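Local coordinates for protein acylphosphatase (Coxiella burnetii, PDB 3TRG) that catalyses the hydrolysis of acyl phosphates to a carboxylate and inorganic phosphate, at residues T12-V18 and D51-C57; R28-R32 and D94-R98. The contacts are given in a common frame with arbitrary orientation. Residues are numbered along the deposited sequence.

Contact 1: T12-V18 and D51-C57. With EDO (1,2-ethanediol), chain C.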
loop_
_atom_site.group_PDB
_atom_site.type_symbol
_atom_site.label_atom_id
_atom_site.label_comp_id
_atom_site.label_asym_id
_atom_site.label_seq_id
_atom_site.Cartn_x
_atom_site.Cartn_y
_atom_site.Cartn_z
ATOM N N THR A 12 3.388 12.118 -2.683
ATOM C CA THR A 12 3.978 11.353 -3.769
ATOM C C THR A 12 3.291 9.996 -3.849
ATOM O O THR A 12 2.316 9.751 -3.147
ATOM C CB THR A 12 5.502 11.179 -3.579
ATOM O OG1 THR A 12 6.081 10.672 -4.786
ATOM C CG2 THR A 12 5.793 10.232 -2.415
ATOM N N CYS A 13 3.792 9.119 -4.707
ATOM C CA CYS A 13 3.225 7.786 -4.844
ATOM C C CYS A 13 4.330 6.742 -4.793
ATOM O O CYS A 13 5.462 7.001 -5.220
ATOM C CB CYS A 13 2.482 7.643 -6.175
ATOM S SG CYS A 13 1.011 8.657 -6.372
ATOM N N ILE A 14 3.994 5.561 -4.279
ATOM C CA ILE A 14 4.909 4.424 -4.312
ATOM C C ILE A 14 4.205 3.192 -4.879
ATOM O O ILE A 14 2.973 3.098 -4.843
ATOM C CB ILE A 14 5.488 4.089 -2.913
ATOM C CG1 ILE A 14 4.383 3.617 -1.962
ATOM C CG2 ILE A 14 6.254 5.286 -2.339
ATOM C CD1 ILE A 14 4.917 2.991 -0.674
ATOM N N HIS A 15 4.997 2.262 -5.401
ATOM C CA HIS A 15 4.513 0.963 -5.841
ATOM C C HIS A 15 5.188 -0.090 -4.968
ATOM O O HIS A 15 6.378 0.020 -4.672
ATOM C CB HIS A 15 4.863 0.750 -7.314
ATOM C CG HIS A 15 4.484 -0.598 -7.841
ATOM N ND1 HIS A 15 5.402 -1.611 -8.016
ATOM C CD2 HIS A 15 3.290 -1.098 -8.240
ATOM C CE1 HIS A 15 4.789 -2.678 -8.500
ATOM N NE2 HIS A 15 3.506 -2.393 -8.645
ATOM N N VAL A 16 4.426 -1.096 -4.546
ATOM C CA VAL A 16 4.928 -2.085 -3.596
ATOM C C VAL A 16 4.534 -3.494 -4.002
ATOM O O VAL A 16 3.431 -3.717 -4.502
ATOM C CB VAL A 16 4.344 -1.853 -2.192
ATOM C CG1 VAL A 16 5.146 -2.626 -1.136
ATOM C CG2 VAL A 16 4.299 -0.360 -1.863
ATOM N N THR A 17 5.447 -4.438 -3.783
ATOM C CA THR A 17 5.088 -5.853 -3.754
ATOM C C THR A 17 5.432 -6.430 -2.386
ATOM O O THR A 17 6.463 -6.096 -1.794
ATOM C CB THR A 17 5.759 -6.678 -4.866
ATOM O OG1 THR A 17 7.175 -6.476 -4.828
ATOM C CG2 THR A 17 5.223 -6.269 -6.233
ATOM N N VAL A 18 4.548 -7.284 -1.883
ATOM C CA VAL A 18 4.703 -7.880 -0.564
ATOM C C VAL A 18 4.651 -9.389 -0.716
ATOM O O VAL A 18 3.679 -9.934 -1.232
ATOM C CB VAL A 18 3.587 -7.421 0.390
ATOM C CG1 VAL A 18 3.778 -8.041 1.778
ATOM C CG2 VAL A 18 3.562 -5.895 0.488
ATOM N N ASP A 51 2.544 -12.394 -5.099
ATOM C CA ASP A 51 2.679 -11.350 -4.087
ATOM C C ASP A 51 1.436 -10.488 -3.985
ATOM O O ASP A 51 0.588 -10.497 -4.874
ATOM C CB ASP A 51 3.845 -10.421 -4.444
ATOM C CG ASP A 51 5.189 -11.117 -4.417
ATOM O OD1 ASP A 51 5.325 -12.145 -3.731
ATOM O OD2 ASP A 51 6.119 -10.612 -5.081
ATOM N N VAL A 52 1.342 -9.722 -2.903
ATOM C CA VAL A 52 0.387 -8.626 -2.851
ATOM C C VAL A 52 1.019 -7.445 -3.582
ATOM O O VAL A 52 2.223 -7.213 -3.466
ATOM C CB VAL A 52 0.033 -8.254 -1.397
ATOM C CG1 VAL A 52 -0.634 -6.888 -1.322
ATOM C CG2 VAL A 52 -0.863 -9.322 -0.790
ATOM N N GLU A 53 0.227 -6.728 -4.372
ATOM C CA GLU A 53 0.739 -5.578 -5.104
ATOM C C GLU A 53 -0.123 -4.363 -4.801
ATOM O O GLU A 53 -1.345 -4.462 -4.751
ATOM C CB GLU A 53 0.754 -5.843 -6.614
ATOM C CG GLU A 53 1.323 -4.681 -7.417
ATOM C CD GLU A 53 1.099 -4.817 -8.912
ATOM O OE1 GLU A 53 0.335 -5.715 -9.327
ATOM O OE2 GLU A 53 1.687 -4.013 -9.668
ATOM N N LEU A 54 0.505 -3.212 -4.588
ATOM C CA LEU A 54 -0.269 -2.001 -4.332
ATOM C C LEU A 54 0.415 -0.745 -4.847
ATOM O O LEU A 54 1.628 -0.718 -5.049
ATOM C CB LEU A 54 -0.571 -1.837 -2.832
ATOM C CG LEU A 54 0.653 -1.681 -1.923
ATOM C CD1 LEU A 54 0.442 -0.517 -0.970
ATOM C CD2 LEU A 54 0.904 -2.964 -1.153
ATOM N N VAL A 55 -0.395 0.281 -5.084
ATOM C CA VAL A 55 0.085 1.639 -5.272
ATOM C C VAL A 55 -0.550 2.488 -4.178
ATOM O O VAL A 55 -1.752 2.377 -3.905
ATOM C CB VAL A 55 -0.309 2.192 -6.653
ATOM C CG1 VAL A 55 -0.110 3.707 -6.704
ATOM C CG2 VAL A 55 0.506 1.502 -7.754
ATOM N N ALA A 56 0.260 3.314 -3.525
ATOM C CA ALA A 56 -0.238 4.181 -2.467
ATOM C C ALA A 56 0.260 5.598 -2.706
ATOM O O ALA A 56 1.447 5.804 -2.968
ATOM C CB ALA A 56 0.213 3.680 -1.110
ATOM N N CYS A 57 -0.653 6.564 -2.623
ATOM C CA CYS A 57 -0.337 7.965 -2.862
ATOM C C CYS A 57 -0.836 8.808 -1.702
ATOM O O CYS A 57 -1.926 8.571 -1.171
ATOM C CB CYS A 57 -1.019 8.463 -4.139
ATOM S SG CYS A 57 -0.572 7.589 -5.651
HETATM C C1 EDO C . 8.750 -1.960 -6.450
HETATM O O1 EDO C . 8.082 -1.446 -7.610
HETATM C C2 EDO C . 7.998 -3.181 -5.940
HETATM O O2 EDO C . 8.080 -4.242 -6.895
#

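Contact 2: R28-R32 and D94-R98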
loop_
_atom_site.group_PDB
_atom_site.type_symbol
_atom_site.label_atom_id
_atom_site.label_comp_id
_atom_site.label_asym_id
_atom_site.label_seq_id
_atom_site.Cartn_x
_atom_site.Cartn_y
_atom_site.Cartn_z
ATOM N N ARG A 28 -5.775 -7.791 1.089
ATOM C CA ARG A 28 -6.268 -6.658 0.302
ATOM C C ARG A 28 -7.081 -5.699 1.155
ATOM O O ARG A 28 -6.827 -4.497 1.176
ATOM C CB ARG A 28 -7.151 -7.140 -0.856
ATOM C CG ARG A 28 -6.422 -7.756 -2.031
ATOM C CD ARG A 28 -7.422 -8.140 -3.116
ATOM N NE ARG A 28 -8.667 -8.575 -2.499
ATOM C CZ ARG A 28 -9.880 -8.256 -2.932
ATOM N NH1 ARG A 28 -10.035 -7.515 -4.021
ATOM N NH2 ARG A 28 -10.944 -8.689 -2.273
ATOM N N GLU A 29 -8.082 -6.233 1.845
ATOM C CA GLU A 29 -8.956 -5.398 2.657
ATOM C C GLU A 29 -8.186 -4.674 3.758
ATOM O O GLU A 29 -8.469 -3.516 4.057
ATOM C CB GLU A 29 -10.112 -6.215 3.241
ATOM C CG GLU A 29 -11.070 -6.765 2.181
ATOM C CD GLU A 29 -10.623 -8.095 1.602
ATOM O OE1 GLU A 29 -9.521 -8.575 1.941
ATOM O OE2 GLU A 29 -11.391 -8.676 0.806
ATOM N N SER A 30 -7.199 -5.347 4.342
ATOM C CA SER A 30 -6.439 -4.766 5.452
ATOM C C SER A 30 -5.570 -3.604 4.982
ATOM O O SER A 30 -5.391 -2.617 5.700
ATOM C CB SER A 30 -5.590 -5.831 6.163
ATOM O OG SER A 30 -4.396 -6.126 5.461
ATOM N N VAL A 31 -5.034 -3.725 3.770
ATOM C CA VAL A 31 -4.241 -2.653 3.175
ATOM C C VAL A 31 -5.134 -1.441 2.892
ATOM O O VAL A 31 -4.770 -0.307 3.215
ATOM C CB VAL A 31 -3.543 -3.115 1.877
ATOM C CG1 VAL A 31 -2.916 -1.932 1.153
ATOM C CG2 VAL A 31 -2.486 -4.178 2.190
ATOM N N ARG A 32 -6.308 -1.681 2.312
ATOM C CA ARG A 32 -7.237 -0.580 2.033
ATOM C C ARG A 32 -7.617 0.155 3.315
ATOM O O ARG A 32 -7.623 1.387 3.358
ATOM C CB ARG A 32 -8.497 -1.070 1.314
ATOM C CG ARG A 32 -9.551 0.025 1.116
ATOM C CD ARG A 32 -10.890 -0.546 0.644
ATOM N NE ARG A 32 -11.418 -1.499 1.618
ATOM C CZ ARG A 32 -12.266 -2.481 1.329
ATOM N NH1 ARG A 32 -12.700 -2.646 0.083
ATOM N NH2 ARG A 32 -12.678 -3.303 2.288
ATOM N N ASP A 94 -9.577 7.773 -4.135
ATOM C CA ASP A 94 -9.814 6.878 -3.015
ATOM C C ASP A 94 -8.843 5.718 -3.056
ATOM O O ASP A 94 -7.958 5.668 -3.912
ATOM C CB ASP A 94 -11.246 6.347 -3.038
ATOM C CG ASP A 94 -11.606 5.680 -4.353
ATOM O OD1 ASP A 94 -10.689 5.336 -5.131
ATOM O OD2 ASP A 94 -12.817 5.496 -4.611
ATOM N N PHE A 95 -9.010 4.786 -2.125
ATOM C CA PHE A 95 -8.194 3.580 -2.115
ATOM C C PHE A 95 -9.101 2.374 -2.307
ATOM O O PHE A 95 -10.034 2.164 -1.535
ATOM C CB PHE A 95 -7.388 3.458 -0.817
ATOM C CG PHE A 95 -6.165 2.595 -0.961
ATOM C CD1 PHE A 95 -6.286 1.220 -1.066
ATOM C CD2 PHE A 95 -4.907 3.162 -1.040
ATOM C CE1 PHE A 95 -5.163 0.417 -1.226
ATOM C CE2 PHE A 95 -3.781 2.373 -1.200
ATOM C CZ PHE A 95 -3.908 1.000 -1.294
ATOM N N ARG A 96 -8.837 1.597 -3.352
ATOM C CA ARG A 96 -9.732 0.506 -3.714
ATOM C C ARG A 96 -9.033 -0.836 -3.751
ATOM O O ARG A 96 -7.849 -0.921 -4.072
ATOM C CB ARG A 96 -10.338 0.763 -5.090
ATOM C CG ARG A 96 -11.226 1.986 -5.172
ATOM C CD ARG A 96 -11.930 2.017 -6.513
ATOM N NE ARG A 96 -12.711 3.234 -6.703
ATOM C CZ ARG A 96 -13.465 3.470 -7.772
ATOM N NH1 ARG A 96 -13.543 2.564 -8.741
ATOM N NH2 ARG A 96 -14.144 4.607 -7.869
ATOM N N VAL A 97 -9.771 -1.897 -3.445
ATOM C CA VAL A 97 -9.282 -3.230 -3.767
ATOM C C VAL A 97 -9.504 -3.512 -5.251
ATOM O O VAL A 97 -10.474 -3.035 -5.852
ATOM C CB VAL A 97 -9.934 -4.330 -2.908
ATOM C CG1 VAL A 97 -9.696 -4.048 -1.434
ATOM C CG2 VAL A 97 -11.422 -4.443 -3.208
ATOM N N ARG A 98 -8.578 -4.255 -5.844
ATOM C CA ARG A 98 -8.702 -4.689 -7.228
ATOM C C ARG A 98 -8.566 -6.197 -7.320
ATOM O O ARG A 98 -8.555 -6.747 -8.418
ATOM C CB ARG A 98 -7.648 -4.026 -8.111
ATOM C CG ARG A 98 -7.889 -2.560 -8.347
ATOM C CD ARG A 98 -6.836 -1.980 -9.276
ATOM N NE ARG A 98 -7.105 -0.570 -9.526
ATOM C CZ ARG A 98 -6.358 0.207 -10.300
ATOM N NH1 ARG A 98 -5.288 -0.285 -10.910
ATOM N NH2 ARG A 98 -6.689 1.482 -10.467
ATOM O OXT ARG A 98 -8.461 -6.886 -6.307
#

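Contact 1: T12-V18 and D51-C57
Neighbouring antiparallel strands can be joined by backbone, side-chain and covalent links at once, and this pair uses all three. Thr12 turns its hydroxyl to Glu86, while its O receives a CA-H...O contact from Cys57 CA (3.2 Å). Cys13 then faces Cys57 at a non-hydrogen-bonded position, with the two CA atoms 4.1 Å apart and a disulfide joining Cys13 SG to Cys57 SG at 2.0 Å. Ile14 exchanges two backbone bonds with Ala56, Ile14 N to Ala56 O (2.9 Å) and Ala56 N to Ile14 O (3.0 Å). His15, on the disulfide's face, reaches diagonally: His15 NE2 donates to Glu53 OE2 at 2.6 Å, and His15 ND1 to O1 of a 1,2-ethanediol, probably from the crystallisation liquor, at 2.7 Å. Val16 repeats the paired bonding with Leu54, and its CB packs 3.7 Å from Leu54 CG. Thr17 shares the face of His15 and Glu53. Val18 completes the pattern with Val52, Val18 N to Val52 O measuring 2.8 Å. Ile14, Val16 and Val18, with Ala56, Leu54 and Val52, form an apolar face; helix 60-69 packs on Ile14 and Ala56, while Val31 of helix 27-37 reaches Leu54, as expected in the ferredoxin-like (beta-alpha-beta-beta-alpha-beta) alpha/beta sandwich of acylphosphatases.

Contact 2: R28-R32 and D94-R98
The chain's own C-terminus supplies the anion here: Arg28 NH1 donates to Arg98 OXT at 2.8 Å, a salt bridge between a helix side chain and the terminal carboxylate. A second carboxylate lies one residue along the helix, where Arg28 NH2 meets Glu29 OE2 at 3.1 Å in a salt bridge whose hydrogen bond is weak, so that one guanidinium links two acidic groups. Val97 packs on the same guanidinium, its CB over one face and 3.4 Å from Arg28 NH1. One helical turn later Arg32 packs on the same valine, with Val97 CG1 over one face of its guanidinium, 3.6 Å from Arg32 NH1, while the aliphatic Arg32 CG lies 3.4 Å from Phe95 O. The principle is that of a ferredoxin-like alpha/beta sandwich, in which the helices lie on one face of the sheet; here helix 28-32 runs almost antiparallel to edge strand 95-97, at 176° with the axes 8.1 Å apart. Phe95 and Val97 both direct their CA-to-CB bonds at the helix, whereas that of Arg96 points away and its NE pairs with Asp94 OD2 at 3.1 Å. Deeper in, Val31 CG1 packs 3.9 Å from Phe95 CZ, and Val44 of the adjacent strand touches both residues. Arg28 is a predicted active-site residue, and its side chain also meets Asn46, the other predicted one.

In the fold
The two contacts illustrate how one sheet serves two kinds of packing. Their centres lie 11 Å apart: contact 1 joins neighbouring strands within the sheet, whereas contact 2 sets helix 27-37 on its edge strand 95-97. Strand 41-46 lies between 52-57 and 95-97, yet the contacts meet, since Phe95 CE2 comes within 3.4 Å of Val55 O and Leu54 CD1 within 4.2 Å of Val31 CG1. Along the chain the segments alternate, 12-18, 28-32, 51-57, 94-98, so the two pairings cross and bring segments near both ends of the chain onto the same sheet. Near the predicted active-site pair, Val52 of contact 1 touches Asn46, which in turn meets Arg28 of contact 2.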